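Carbohydrate binding module family 33 and 10 domain protein (Teredinibacter turnerae, PDB 6RW7) is a copper-dependent AA10 lytic polysaccharide monooxygenase that probably binds cellulose and cleaves its chains oxidatively, represented here by its catalytic domain. Local coordinates at residues 18-23 against 40-45; 83-88 against 176-181; 127-130 against 134-137. One frame throughout, in Å; residues are numbered along the deposited sequence. Where two conformers were deposited one is given.

Interaction 1: residues 18-23 against 40-45; sequences QKPDNP and GQNSHW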
# COMPACT_ATOMS: atom_id res chain seq x y z
N GLN A 18 8.50 11.00 -7.29
CA GLN A 18 9.30 12.08 -6.68
C GLN A 18 10.39 11.47 -5.81
O GLN A 18 10.10 10.56 -5.01
CB GLN A 18 8.42 13.03 -5.88
CG GLN A 18 7.33 13.70 -6.70
CD GLN A 18 7.97 14.59 -7.74
OE1 GLN A 18 8.97 15.27 -7.48
NE2 GLN A 18 7.43 14.56 -8.95
N LYS A 19 11.61 11.99 -5.96
CA LYS A 19 12.77 11.63 -5.11
C LYS A 19 13.21 12.87 -4.34
O LYS A 19 13.17 13.99 -4.87
CB LYS A 19 13.98 11.18 -5.93
CG LYS A 19 13.74 10.11 -6.98
CD LYS A 19 13.46 8.80 -6.35
CE LYS A 19 13.58 7.66 -7.34
NZ LYS A 19 12.53 7.75 -8.37
N PRO A 20 13.59 12.71 -3.07
CA PRO A 20 13.80 13.87 -2.21
C PRO A 20 15.03 14.71 -2.59
O PRO A 20 15.08 15.90 -2.24
CB PRO A 20 13.96 13.26 -0.82
CG PRO A 20 14.44 11.84 -1.09
CD PRO A 20 13.73 11.43 -2.35
N ASP A 21 15.98 14.12 -3.30
CA ASP A 21 17.21 14.86 -3.68
C ASP A 21 16.98 15.63 -4.99
O ASP A 21 17.87 16.41 -5.38
CB ASP A 21 18.44 13.94 -3.65
CG ASP A 21 18.26 12.53 -4.22
OD1 ASP A 21 17.11 12.05 -4.34
OD2 ASP A 21 19.30 11.91 -4.50
N ASN A 22 15.83 15.50 -5.64
CA ASN A 22 15.59 16.21 -6.94
C ASN A 22 14.11 16.20 -7.30
O ASN A 22 13.72 15.80 -8.40
CB ASN A 22 16.45 15.62 -8.07
CG ASN A 22 16.00 14.26 -8.53
OD1 ASN A 22 15.38 13.50 -7.78
ND2 ASN A 22 16.28 13.95 -9.79
N PRO A 23 13.23 16.69 -6.42
CA PRO A 23 11.81 16.67 -6.76
C PRO A 23 11.45 17.62 -7.90
O PRO A 23 12.12 18.65 -8.09
CB PRO A 23 11.10 17.08 -5.48
CG PRO A 23 12.15 17.80 -4.68
CD PRO A 23 13.50 17.28 -5.11
N GLY A 40 15.29 10.24 9.55
CA GLY A 40 15.30 9.41 8.33
C GLY A 40 16.25 9.97 7.28
O GLY A 40 16.66 11.13 7.40
N GLN A 41 16.65 9.14 6.32
CA GLN A 41 17.66 9.48 5.29
C GLN A 41 16.94 9.63 3.95
O GLN A 41 16.10 8.78 3.60
CB GLN A 41 18.75 8.40 5.21
CG GLN A 41 19.55 8.18 6.49
CD GLN A 41 20.07 9.45 7.13
OE1 GLN A 41 19.68 9.81 8.24
NE2 GLN A 41 20.93 10.15 6.42
N ASN A 42 17.32 10.62 3.16
CA ASN A 42 16.78 10.80 1.80
C ASN A 42 16.94 9.50 0.99
O ASN A 42 16.06 9.21 0.16
CB ASN A 42 17.48 11.95 1.09
CG ASN A 42 16.90 13.31 1.38
OD1 ASN A 42 15.86 13.45 2.01
ND2 ASN A 42 17.51 14.34 0.80
N SER A 43 18.05 8.80 1.14
CA SER A 43 18.34 7.63 0.29
C SER A 43 17.30 6.54 0.54
O SER A 43 17.10 5.69 -0.35
CB SER A 43 19.73 7.13 0.52
OG SER A 43 19.85 6.64 1.84
N HIS A 44 16.64 6.55 1.69
CA HIS A 44 15.68 5.47 2.02
C HIS A 44 14.53 5.40 1.00
O HIS A 44 13.95 4.29 0.80
CB HIS A 44 15.14 5.66 3.44
CG HIS A 44 16.17 5.43 4.48
ND1 HIS A 44 15.94 5.68 5.80
CD2 HIS A 44 17.42 4.93 4.38
CE1 HIS A 44 17.02 5.34 6.50
NE2 HIS A 44 17.93 4.86 5.65
N TRP A 45 14.15 6.54 0.40
CA TRP A 45 12.99 6.61 -0.53
C TRP A 45 13.31 5.87 -1.83
O TRP A 45 12.39 5.52 -2.57
CB TRP A 45 12.59 8.06 -0.79
CG TRP A 45 12.22 8.83 0.43
CD1 TRP A 45 13.05 9.58 1.21
CD2 TRP A 45 10.90 8.97 0.99
NE1 TRP A 45 12.35 10.13 2.25
CE2 TRP A 45 11.03 9.79 2.13
CE3 TRP A 45 9.63 8.48 0.67
CZ2 TRP A 45 9.94 10.15 2.92
CZ3 TRP A 45 8.55 8.86 1.43
CH2 TRP A 45 8.71 9.65 2.57

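Interaction 2: residues 83-88 against 176-181; sequences PANWPV and SGRHVI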
# COMPACT_ATOMS: atom_id res chain seq x y z
N PRO A 83 4.11 10.70 9.67
CA PRO A 83 2.96 11.60 9.66
C PRO A 83 3.20 12.77 8.70
O PRO A 83 4.25 13.42 8.77
CB PRO A 83 2.84 12.07 11.11
CG PRO A 83 3.55 11.01 11.90
CD PRO A 83 4.70 10.58 11.01
N ALA A 84 2.25 13.01 7.81
CA ALA A 84 2.30 14.13 6.84
C ALA A 84 0.96 14.31 6.15
O ALA A 84 0.12 13.39 6.20
CB ALA A 84 3.33 13.87 5.76
N ASN A 85 0.79 15.46 5.51
CA ASN A 85 -0.24 15.63 4.45
C ASN A 85 0.32 14.97 3.19
O ASN A 85 0.98 15.65 2.39
CB ASN A 85 -0.64 17.10 4.25
CG ASN A 85 -1.90 17.25 3.42
OD1 ASN A 85 -2.39 16.28 2.85
ND2 ASN A 85 -2.42 18.47 3.36
N TRP A 86 0.11 13.67 3.06
CA TRP A 86 0.56 12.90 1.87
C TRP A 86 -0.27 13.29 0.65
O TRP A 86 -1.43 13.71 0.78
CB TRP A 86 0.41 11.40 2.16
CG TRP A 86 1.40 10.86 3.15
CD1 TRP A 86 1.30 10.81 4.51
CD2 TRP A 86 2.66 10.26 2.82
NE1 TRP A 86 2.42 10.25 5.05
CE2 TRP A 86 3.26 9.89 4.03
CE3 TRP A 86 3.30 9.99 1.60
CZ2 TRP A 86 4.49 9.24 4.06
CZ3 TRP A 86 4.53 9.36 1.64
CH2 TRP A 86 5.11 9.00 2.85
N PRO A 87 0.24 13.10 -0.58
CA PRO A 87 -0.56 13.30 -1.78
C PRO A 87 -1.79 12.39 -1.76
O PRO A 87 -1.69 11.24 -1.38
CB PRO A 87 0.35 12.91 -2.96
CG PRO A 87 1.75 12.91 -2.38
CD PRO A 87 1.60 12.63 -0.90
N VAL A 88 -2.94 12.93 -2.18
CA VAL A 88 -4.26 12.23 -2.13
C VAL A 88 -4.88 12.24 -3.53
O VAL A 88 -4.84 13.32 -4.18
CB VAL A 88 -5.20 12.93 -1.13
CG1 VAL A 88 -5.82 14.17 -1.76
CG2 VAL A 88 -6.29 12.00 -0.61
N SER A 176 -16.81 8.31 2.44
CA SER A 176 -16.83 9.76 2.18
C SER A 176 -15.57 10.42 2.72
O SER A 176 -15.10 10.04 3.79
CB SER A 176 -18.08 10.37 2.77
OG SER A 176 -19.22 9.73 2.21
N GLY A 177 -15.06 11.43 2.03
CA GLY A 177 -13.87 12.16 2.49
C GLY A 177 -12.61 11.33 2.44
O GLY A 177 -12.51 10.39 1.61
N ARG A 178 -11.67 11.64 3.33
CA ARG A 178 -10.29 11.17 3.22
C ARG A 178 -10.10 9.88 3.99
O ARG A 178 -10.36 9.81 5.19
CB ARG A 178 -9.29 12.21 3.71
CG ARG A 178 -7.88 11.81 3.27
CD ARG A 178 -6.89 12.92 3.20
NE ARG A 178 -5.56 12.36 3.13
CZ ARG A 178 -4.45 13.06 2.92
NH1 ARG A 178 -3.29 12.44 2.87
NH2 ARG A 178 -4.51 14.38 2.75
N HIS A 179 -9.58 8.88 3.29
CA HIS A 179 -9.38 7.51 3.81
C HIS A 179 -8.01 6.99 3.40
O HIS A 179 -7.30 7.63 2.59
CB HIS A 179 -10.54 6.61 3.38
CG HIS A 179 -11.77 6.94 4.14
ND1 HIS A 179 -11.99 6.44 5.41
CD2 HIS A 179 -12.79 7.80 3.87
CE1 HIS A 179 -13.12 6.94 5.87
NE2 HIS A 179 -13.62 7.82 4.95
N VAL A 180 -7.66 5.85 3.97
CA VAL A 180 -6.41 5.15 3.61
C VAL A 180 -6.74 3.70 3.33
O VAL A 180 -7.51 3.09 4.09
CB VAL A 180 -5.35 5.24 4.72
CG1 VAL A 180 -4.10 4.53 4.27
CG2 VAL A 180 -5.04 6.68 5.10
N ILE A 181 -6.16 3.17 2.26
CA ILE A 181 -6.19 1.72 1.96
C ILE A 181 -4.81 1.15 2.30
O ILE A 181 -3.80 1.70 1.85
CB ILE A 181 -6.63 1.49 0.51
CG1 ILE A 181 -8.09 1.93 0.35
CG2 ILE A 181 -6.41 0.03 0.09
CD1 ILE A 181 -8.59 2.01 -1.07

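Interaction 3: residues 127-130 against 134-137; sequences PTRE and ADFE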
# COMPACT_ATOMS: atom_id res chain seq x y z
N PRO A 127 -2.93 14.50 9.85
CA PRO A 127 -1.58 14.54 9.30
C PRO A 127 -0.43 14.71 10.31
O PRO A 127 0.67 14.75 9.85
CB PRO A 127 -1.67 15.72 8.32
CG PRO A 127 -2.69 16.63 8.95
CD PRO A 127 -3.72 15.68 9.49
N THR A 128 -0.70 14.73 11.63
CA THR A 128 0.31 14.97 12.70
C THR A 128 0.64 13.69 13.43
O THR A 128 1.59 13.68 14.20
CB THR A 128 -0.17 16.02 13.70
OG1 THR A 128 -1.19 15.45 14.52
CG2 THR A 128 -0.69 17.27 13.02
N ARG A 129 -0.11 12.62 13.19
CA ARG A 129 0.09 11.38 13.96
C ARG A 129 0.17 10.23 12.97
O ARG A 129 -0.36 10.35 11.84
CB ARG A 129 -1.02 11.18 15.00
CG ARG A 129 -2.38 10.84 14.41
CD ARG A 129 -3.27 10.03 15.33
NE ARG A 129 -4.63 9.92 14.80
CZ ARG A 129 -5.10 8.95 14.02
NH1 ARG A 129 -4.32 7.97 13.61
NH2 ARG A 129 -6.36 8.99 13.61
N GLU A 130 0.80 9.16 13.40
CA GLU A 130 0.85 7.91 12.61
C GLU A 130 -0.54 7.27 12.61
O GLU A 130 -1.31 7.37 13.59
CB GLU A 130 1.85 6.91 13.18
CG GLU A 130 3.29 7.29 12.90
CD GLU A 130 4.19 6.08 12.81
OE1 GLU A 130 3.67 4.99 12.46
OE2 GLU A 130 5.41 6.23 13.07
N ALA A 134 -6.49 0.98 15.18
CA ALA A 134 -7.85 1.44 15.55
C ALA A 134 -8.46 2.26 14.41
O ALA A 134 -9.68 2.36 14.36
CB ALA A 134 -7.77 2.25 16.82
N ASP A 135 -7.66 2.81 13.49
CA ASP A 135 -8.18 3.58 12.34
C ASP A 135 -8.78 2.65 11.28
O ASP A 135 -9.53 3.16 10.43
CB ASP A 135 -7.06 4.39 11.68
CG ASP A 135 -6.48 5.48 12.56
OD1 ASP A 135 -7.28 6.08 13.34
OD2 ASP A 135 -5.25 5.77 12.43
N PHE A 136 -8.43 1.37 11.29
CA PHE A 136 -8.73 0.44 10.18
C PHE A 136 -9.79 -0.57 10.57
O PHE A 136 -9.91 -0.95 11.75
CB PHE A 136 -7.47 -0.31 9.73
CG PHE A 136 -6.58 0.57 8.90
CD1 PHE A 136 -5.62 1.40 9.48
CD2 PHE A 136 -6.69 0.57 7.53
CE1 PHE A 136 -4.85 2.24 8.71
CE2 PHE A 136 -5.91 1.42 6.76
CZ PHE A 136 -4.97 2.23 7.35
N GLU A 137 -10.55 -0.99 9.57
CA GLU A 137 -11.47 -2.15 9.69
C GLU A 137 -10.67 -3.37 10.15
O GLU A 137 -9.49 -3.54 9.72
CB GLU A 137 -12.15 -2.43 8.35
CG GLU A 137 -13.11 -1.35 7.90
CD GLU A 137 -14.04 -1.78 6.78
OE1 GLU A 137 -13.60 -2.56 5.88
OE2 GLU A 137 -15.23 -1.33 6.81

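Interaction 1: residues 18-23 against 40-45
P20 and N42 bring their backbones to 5.9 Å between CA atoms, where a type I beta turn from K19 to N22 meets the start of the 3-10 segment 42-45. The turn is closed by N22 N bonding K19 O, and within the 3-10 segment W45 N bonds back to N42 O. That same carbonyl faces the proline: P20 CG sits 3.3 Å from N42 O, a close van der Waals approach.

The P20 ring points into the other segment and wedges between two side chains. On one flank its CB lies 3.4 Å from N42 OD1. With CG beside the backbone N and anti to the carbonyl carbon (chi1 -85°), the N42 amide reaches the proline, and its OD1 accepts a bond from NH1 of R36, so helix 29-37 helps fix the group against which the proline rests. On the other flank, P20 CG comes to 3.5 Å from W45 CD1 and P20 CD to 3.9 Å from W45 CB; the two side chains cross obliquely, with the pyrrole part of the indole doing the touching.

Both segments belong to the helical insertion between strands 3-6 and 52-54, probably what is called the L2 region in AA10 enzymes, and they bracket helix 29-37, one before it and one after. P20 also packs on F32 and R36 of that helix. The buried W45 indole meets the rings of F32 and Y80 edge-to-face, while D21 OD1, in the conformer given, is hydrogen-bonded to Y46 OH.

Interaction 2: residues 83-88 against 176-181
The guanidinium of R178 has V88 CG2 over one face, 3.8 Å from NE and displaced toward the rim, while N85 OD1 and W86 CB lie at its edge, close to its plane. The bond from R178 NH2 to N85 OD1 is 2.8 Å long with an N-H...O angle of 157°; the donor is tilted from the amide plane, and the two flat groups stand 45° apart. N85, with CG anti to its backbone N (chi1 -166°), swings its carbonyl over to the arginine. R178 NH1 adds a weak bond to W86 O at 3.1 Å, which approaches the guanidinium obliquely. N85 and V88 were each modelled in two conformers, so the N85 bond and the V88 contact hold for the one given.

R178 begins strand 178-187 of the LPMO beta-sandwich, which lies between strands 111-118 and 193-202, and its extended side chain spans to the loop leading into strand 89-90. F125 makes a cation-pi contact with the same group, and D200 OD1 forms a long, weak ion pair with NH1. With an alanine here, N85 OD1 and W86 O would probably lose their shared donor group, and V88 the surface it rests on. The W86 indole turns from R178 to pack on W45 and Y80, with NE1 bonded to T82 O.

Interaction 3: residues 127-130 against 134-137
D135 OD2 is gripped twice: by R129 NH1 at 2.7 Å and by the backbone N of T132. The arginine bond is nearly straight, with an N-H...O angle of 164°; it uses the syn lone pair of OD2, and the oxygen lies in the guanidinium plane at its edge. Beside it R129 NH2 makes a weaker, more bent bond to D135 OD1, 3.1 Å long. The carboxylate and guanidinium planes are 30° apart, so the two groups meet edge to edge, nearly coplanar, in an end-on bidentate salt bridge, its NH2-OD1 arm weak.

NH1 has a second acceptor, the carbonyl of the next residue along: R129 NH1 lies 3.1 Å from E130 O. Together these bonds fix the rotation of the guanidinium. R129 starts with CG between its backbone N and carbonyl carbon (chi1 70°), runs extended to NE, and then turns its flat end to present NH1 and NH2 to D135. NE has a long, weak ion pair with D126.

At the surface, this arginine-aspartate pair ties the two ends of the short stretch from R129 to D135, inside the long loop joining strands 111-118 and 142-145 of the LPMO beta-sandwich.

How the interactions relate
None of the three contacts is deep core: interactions 1 and 2 are partly buried, interaction 3 lies at the surface. Their chemistry follows suit, from proline-indole packing in 18-23 with 40-45, through an arginine reaching amide and carbonyl oxygens in interaction 2, to an ionic pair in interaction 3. Interactions 1 and 2 sit about 20 Å apart between centres, yet meet where W45 CH2 touches W86 CH2 at 3.7 Å, joining the helical insertion to the loop that leads into strand 89-90. Interaction 3 is nested within the chain loop that interaction 2 closes; P83 and A84 pack on 127-130, and F136 CE2 lies 3.5 Å from V180 O, on strand 178-187.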